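Local coordinates for adhesin LabA (Helicobacter pylori, PDB 6GMM), which is a lectin-type adhesin that binds LacdiNAc sugar motifs and probably helps the bacterium attach to the gastric mucosa, at residues A[142-147]-A[160-165]. Numbering follows the deposited sequence.
Sequences QKAFGS and TELKFT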
ATOM      1  N   GLN A 142     -18.528   6.286  -8.063  1.00 18.52           N
ATOM      2  CA  GLN A 142     -19.827   5.797  -7.615  1.00 19.54           C
ATOM      3  C   GLN A 142     -20.377   4.698  -8.518  1.00 26.15           C
ATOM      4  O   GLN A 142     -20.817   3.682  -7.988  1.00 24.72           O
ATOM      5  CB  GLN A 142     -20.824   6.955  -7.424  1.00 21.27           C
ATOM      6  CG  GLN A 142     -20.609   7.670  -6.091  1.00 34.64           C
ATOM      7  CD  GLN A 142     -21.031   6.883  -4.856  1.00 49.53           C
ATOM      8  OE1 GLN A 142     -21.383   5.696  -4.878  1.00 45.63           O
ATOM      9  NE2 GLN A 142     -21.016   7.547  -3.734  1.00 36.79           N
ATOM     10  N   LYS A 143     -20.302   4.855  -9.876  1.00 25.44           N
ATOM     11  CA  LYS A 143     -20.778   3.801 -10.803  1.00 25.77           C
ATOM     12  C   LYS A 143     -19.902   2.558 -10.746  1.00 30.17           C
ATOM     13  O   LYS A 143     -20.410   1.447 -10.899  1.00 31.86           O
ATOM     14  CB  LYS A 143     -20.945   4.298 -12.256  1.00 27.63           C
ATOM     15  CG  LYS A 143     -21.886   5.506 -12.423  1.00 37.64           C
ATOM     16  CD  LYS A 143     -23.380   5.189 -12.265  1.00 47.77           C
ATOM     17  CE  LYS A 143     -24.264   6.420 -12.373  1.00 61.21           C
ATOM     18  NZ  LYS A 143     -24.097   7.364 -11.227  1.00 70.19           N
ATOM     19  N   ALA A 144     -18.592   2.723 -10.500  1.00 24.92           N
ATOM     20  CA  ALA A 144     -17.702   1.559 -10.418  1.00 23.51           C
ATOM     21  C   ALA A 144     -18.012   0.666  -9.225  1.00 27.47           C
ATOM     22  O   ALA A 144     -17.829  -0.557  -9.318  1.00 27.09           O
ATOM     23  CB  ALA A 144     -16.269   2.005 -10.360  1.00 23.36           C
ATOM     24  N   PHE A 145     -18.455   1.260  -8.101  1.00 22.60           N
ATOM     25  CA  PHE A 145     -18.801   0.500  -6.895  1.00 22.66           C
ATOM     26  C   PHE A 145     -20.137  -0.201  -7.088  1.00 29.61           C
ATOM     27  O   PHE A 145     -20.361  -1.234  -6.485  1.00 29.04           O
ATOM     28  CB  PHE A 145     -18.898   1.432  -5.670  1.00 22.90           C
ATOM     29  CG  PHE A 145     -17.619   1.597  -4.887  1.00 23.03           C
ATOM     30  CD1 PHE A 145     -16.634   2.485  -5.311  1.00 23.81           C
ATOM     31  CD2 PHE A 145     -17.431   0.930  -3.682  1.00 23.07           C
ATOM     32  CE1 PHE A 145     -15.482   2.690  -4.548  1.00 22.78           C
ATOM     33  CE2 PHE A 145     -16.299   1.168  -2.908  1.00 24.63           C
ATOM     34  CZ  PHE A 145     -15.315   2.018  -3.363  1.00 21.59           C
ATOM     35  N   GLY A 146     -21.027   0.391  -7.884  1.00 30.30           N
ATOM     36  CA  GLY A 146     -22.355  -0.162  -8.155  1.00 32.58           C
ATOM     37  C   GLY A 146     -23.321  -0.058  -6.989  1.00 38.67           C
ATOM     38  O   GLY A 146     -22.974   0.477  -5.925  1.00 37.84           O
ATOM     39  N   SER A 147     -24.547  -0.575  -7.177  1.00 36.79           N
ATOM     40  CA  SER A 147     -25.587  -0.498  -6.144  1.00 38.05           C
ATOM     41  C   SER A 147     -25.208  -1.254  -4.867  1.00 43.13           C
ATOM     42  O   SER A 147     -25.481  -0.767  -3.774  1.00 44.34           O
ATOM     43  CB  SER A 147     -26.950  -0.929  -6.690  1.00 42.03           C
ATOM     44  OG  SER A 147     -27.408  -2.182  -6.207  1.00 51.85           O
ATOM     45  N   THR A 160     -12.341  -4.984 -17.354  1.00 35.18           N
ATOM     46  CA  THR A 160     -13.801  -4.925 -17.196  1.00 35.68           C
ATOM     47  C   THR A 160     -14.264  -3.509 -17.583  1.00 37.63           C
ATOM     48  O   THR A 160     -13.762  -2.539 -17.020  1.00 35.41           O
ATOM     49  CB  THR A 160     -14.243  -5.370 -15.787  1.00 41.13           C
ATOM     50  OG1 THR A 160     -13.809  -6.716 -15.583  1.00 40.58           O
ATOM     51  CG2 THR A 160     -15.770  -5.300 -15.601  1.00 35.71           C
ATOM     52  N   GLU A 161     -15.182  -3.399 -18.569  1.00 34.91           N
ATOM     53  CA  GLU A 161     -15.701  -2.120 -19.076  1.00 34.50           C
ATOM     54  C   GLU A 161     -16.722  -1.475 -18.140  1.00 39.78           C
ATOM     55  O   GLU A 161     -17.614  -2.153 -17.608  1.00 39.76           O
ATOM     56  CB  GLU A 161     -16.306  -2.301 -20.487  1.00 37.02           C
ATOM     57  CG  GLU A 161     -16.785  -1.017 -21.160  1.00 44.10           C
ATOM     58  CD  GLU A 161     -17.723  -1.201 -22.342  1.00 60.88           C
ATOM     59  OE1 GLU A 161     -17.403  -0.673 -23.432  1.00 65.79           O
ATOM     60  OE2 GLU A 161     -18.786  -1.848 -22.179  1.00 36.30           O
ATOM     61  N   LEU A 162     -16.593  -0.149 -17.972  1.00 36.10           N
ATOM     62  CA  LEU A 162     -17.517   0.694 -17.228  1.00 35.59           C
ATOM     63  C   LEU A 162     -18.146   1.662 -18.245  1.00 38.92           C
ATOM     64  O   LEU A 162     -17.430   2.440 -18.890  1.00 37.01           O
ATOM     65  CB  LEU A 162     -16.816   1.456 -16.086  1.00 34.29           C
ATOM     66  CG  LEU A 162     -17.748   2.187 -15.107  1.00 38.42           C
ATOM     67  CD1 LEU A 162     -18.534   1.208 -14.226  1.00 38.92           C
ATOM     68  CD2 LEU A 162     -16.971   3.138 -14.240  1.00 38.95           C
ATOM     69  N   LYS A 163     -19.473   1.555 -18.438  1.00 36.52           N
ATOM     70  CA  LYS A 163     -20.191   2.369 -19.422  1.00 37.00           C
ATOM     71  C   LYS A 163     -21.527   2.922 -18.899  1.00 40.53           C
ATOM     72  O   LYS A 163     -22.440   2.155 -18.577  1.00 41.28           O
ATOM     73  CB  LYS A 163     -20.383   1.577 -20.729  1.00 40.69           C
ATOM     74  CG  LYS A 163     -20.649   2.445 -21.951  1.00 52.87           C
ATOM     75  CD  LYS A 163     -20.828   1.613 -23.221  1.00 65.50           C
ATOM     76  CE  LYS A 163     -22.223   1.054 -23.401  1.00 75.34           C
ATOM     77  NZ  LYS A 163     -22.325   0.218 -24.628  1.00 89.47           N
ATOM     78  N   PHE A 164     -21.638   4.257 -18.843  1.00 34.96           N
ATOM     79  CA  PHE A 164     -22.830   4.971 -18.373  1.00 34.58           C
ATOM     80  C   PHE A 164     -22.855   6.400 -18.910  1.00 40.59           C
ATOM     81  O   PHE A 164     -21.810   6.965 -19.233  1.00 39.72           O
ATOM     82  CB  PHE A 164     -22.926   4.979 -16.828  1.00 34.63           C
ATOM     83  CG  PHE A 164     -21.839   5.780 -16.142  1.00 34.39           C
ATOM     84  CD1 PHE A 164     -20.573   5.244 -15.951  1.00 35.97           C
ATOM     85  CD2 PHE A 164     -22.083   7.073 -15.693  1.00 35.32           C
ATOM     86  CE1 PHE A 164     -19.564   5.999 -15.351  1.00 36.26           C
ATOM     87  CE2 PHE A 164     -21.073   7.823 -15.080  1.00 36.57           C
ATOM     88  CZ  PHE A 164     -19.825   7.277 -14.903  1.00 34.25           C
ATOM     89  N   THR A 165     -24.050   6.993 -18.934  1.00 39.99           N
ATOM     90  CA  THR A 165     -24.305   8.373 -19.357  1.00 40.00           C
ATOM     91  C   THR A 165     -24.433   9.261 -18.123  1.00 44.89           C
ATOM     92  O   THR A 165     -25.157   8.925 -17.177  1.00 44.35           O
ATOM     93  CB  THR A 165     -25.555   8.423 -20.239  1.00 43.47           C
ATOM     94  OG1 THR A 165     -25.326   7.627 -21.398  1.00 42.32           O
ATOM     95  CG2 THR A 165     -25.923   9.836 -20.674  1.00 43.23           C
TER
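L162 and F164, two residues apart on strand 161-165, rest their side chains on the last turn of helix 128-145, so that one face of a two-stranded antiparallel hairpin, completed by strand 181-185, packs on the helix end in the SabA-like adhesion domain. L162 comes first along the strand. Its CD1 lies 3.8 Å from the carbonyl O of K143 and 3.9 Å from CA of A144, while CD2 meets CB of A144 at 4.1 Å. A branched aliphatic chain suits this place because its two methyls give two points of contact, and the small methyl of A144 is consistent with the close approach of the strand, 6.9 Å between the CA atoms of A144 and L162. K163 points away from the helix, its side chain lying against V183 of the partner strand. With CG of F164 held between its backbone N and carbonyl carbon (chi1 67°), the ring turns one face to K143. I140, one turn earlier on the helix, touches both L162 and F164. Lysine serves well here because its methylenes can cover an aromatic ring while NZ is hydrogen-bonded to OG1 of T346. Bent at chi2, the K143 chain folds over the ring: CB reaches CD1 and CE1 of F164 at 3.8 Å, CE comes to 4.0 Å from CD2, and in a CH-pi contact CG stands almost directly above the ring centre, 3.4 Å from the F164 centroid and 4° off the ring normal.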